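Local coordinates for nitrogen regulatory protein P-II (Thiomonas intermedia, PDB 5D4N) that is a carboxysome-associated PII-like regulator that responds to bicarbonate, binds adenine nucleotides and hydrolyses ADP, probably acting as a regulator of other proteins, at the interface of chains A and B. Coordinates in Å, arbitrary orientation; residue numbers count along the deposited sequence, not the author numbering. Chains: chain A/B, Nitrogen regulatory protein P-II.

The interface of chains A and B. Residues chain A 11, 96-99; chain B 13, 94-96.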
# COMPACT_ATOMS: atom_id res chain seq x y z
N LYS A 11 -4.11 -2.07 -9.45
CA LYS A 11 -3.40 -2.74 -8.37
C LYS A 11 -4.40 -3.05 -7.29
O LYS A 11 -5.07 -2.14 -6.78
CB LYS A 11 -2.27 -1.88 -7.80
CG LYS A 11 -1.29 -2.68 -6.91
CD LYS A 11 -0.50 -1.78 -5.97
CE LYS A 11 -1.31 -1.28 -4.81
NZ LYS A 11 -0.45 -0.45 -3.90
N HIS A 96 -6.82 0.03 -7.11
CA HIS A 96 -6.11 1.29 -7.36
C HIS A 96 -5.79 1.38 -8.85
O HIS A 96 -5.61 0.34 -9.53
CB HIS A 96 -4.72 1.25 -6.66
CG HIS A 96 -4.76 1.21 -5.17
ND1 HIS A 96 -5.14 0.06 -4.50
CD2 HIS A 96 -4.40 2.15 -4.26
CE1 HIS A 96 -5.03 0.35 -3.20
NE2 HIS A 96 -4.58 1.58 -3.01
N ASP A 97 -5.61 2.60 -9.34
CA ASP A 97 -5.07 2.83 -10.66
C ASP A 97 -3.58 3.03 -10.42
O ASP A 97 -3.17 3.73 -9.48
CB ASP A 97 -5.65 4.11 -11.28
CG ASP A 97 -7.03 3.88 -11.83
OD1 ASP A 97 -7.23 2.85 -12.45
OD2 ASP A 97 -7.86 4.79 -11.73
N ILE A 98 -2.75 2.40 -11.24
CA ILE A 98 -1.31 2.64 -11.19
C ILE A 98 -0.77 2.73 -12.60
O ILE A 98 -1.49 2.46 -13.57
CB ILE A 98 -0.54 1.54 -10.39
CG1 ILE A 98 -0.75 0.14 -11.04
CG2 ILE A 98 -0.97 1.51 -8.88
CD1 ILE A 98 0.30 -0.96 -10.65
N GLN A 99 0.51 3.04 -12.70
CA GLN A 99 1.22 3.04 -13.97
C GLN A 99 2.45 2.16 -13.80
O GLN A 99 3.04 2.09 -12.71
CB GLN A 99 1.65 4.45 -14.36
CG GLN A 99 0.50 5.37 -14.71
CD GLN A 99 1.06 6.74 -15.02
OE1 GLN A 99 1.39 7.53 -14.13
NE2 GLN A 99 1.23 7.02 -16.30
N GLU B 13 6.06 2.64 -5.45
CA GLU B 13 6.21 1.43 -4.64
C GLU B 13 7.25 0.65 -5.42
O GLU B 13 7.03 0.32 -6.59
CB GLU B 13 4.92 0.63 -4.50
CG GLU B 13 3.95 1.34 -3.56
CD GLU B 13 2.60 0.66 -3.40
OE1 GLU B 13 2.28 -0.29 -4.15
OE2 GLU B 13 1.84 1.11 -2.51
N PHE B 94 5.60 0.44 -9.07
CA PHE B 94 4.23 0.87 -9.33
C PHE B 94 4.18 2.36 -9.07
O PHE B 94 4.59 2.81 -7.99
CB PHE B 94 3.28 0.18 -8.38
CG PHE B 94 3.31 -1.33 -8.39
CD1 PHE B 94 3.55 -2.04 -9.56
CD2 PHE B 94 3.10 -2.05 -7.21
CE1 PHE B 94 3.54 -3.44 -9.57
CE2 PHE B 94 3.09 -3.45 -7.23
CZ PHE B 94 3.29 -4.13 -8.39
N VAL B 95 3.66 3.12 -10.04
CA VAL B 95 3.56 4.56 -9.87
C VAL B 95 2.10 4.89 -9.59
O VAL B 95 1.22 4.48 -10.35
CB VAL B 95 4.04 5.32 -11.14
CG1 VAL B 95 4.01 6.83 -10.89
CG2 VAL B 95 5.46 4.87 -11.57
N HIS B 96 1.83 5.60 -8.48
CA HIS B 96 0.46 5.98 -8.13
C HIS B 96 0.31 7.49 -8.20
O HIS B 96 1.26 8.23 -7.94
CB HIS B 96 0.19 5.61 -6.64
CG HIS B 96 0.26 4.17 -6.30
ND1 HIS B 96 1.49 3.48 -6.27
CD2 HIS B 96 -0.72 3.34 -5.88
CE1 HIS B 96 1.18 2.24 -5.91
NE2 HIS B 96 -0.12 2.10 -5.66
O HOH W 1 -1.00 1.65 -2.16
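A:Ile98 reaches from strand 92-100 into the notch between B:Phe94 and B:His96, at the seam where neighbouring strands of two subunits meet in the trimer typical of the PII family. Its two branches divide the work. The methyl CG2 of A:Ile98 sits over one face of the B:His96 imidazole, 3.6 Å from the ring centroid and displaced toward the rim, in a CH-pi contact. The longer branch, with CG1 held between the backbone N and the carbonyl carbon (chi1 60°), carries CD1 of A:Ile98 to 3.6 Å from CD1 of the B:Phe94 ring. The aliphatic stem of A:Lys11 adds to this apolar layer, its CD lying 3.8 Å from CD2 of B:Phe94 as the two side chains run nearly perpendicular. Alongside, the main chains of A:Gln99 and B:Val95 form an antiparallel bridge: A:Gln99 N donates to B:Val95 O at 2.8 Å, and B:Val95 N returns a straighter bond to A:Gln99 O, 167° at the hydrogen. Toward the rim, a bend at chi3 (75°) turns the A:Lys11 ammonium to the carboxylate of B:Glu13, where NZ meets the syn side of OE1 in a 2.7 Å salt bridge. A:Lys11 NZ also donates to NE2 of B:His96 at 3.1 Å, somewhat out of the ring plane, which probably helps fix the rotation of the imidazole whose face receives A:Ile98. A water bound to NZ continues to OE2 of B:Glu13. A methionine in place of A:Lys11 would probably leave the B:Glu13 carboxylate without this countercharge and B:His96 NE2 without this donor. Behind the lysine, A:His96 ND1 donates to the backbone O of A:Lys11, linking strand 92-100 to strand 7-17 of the same chain.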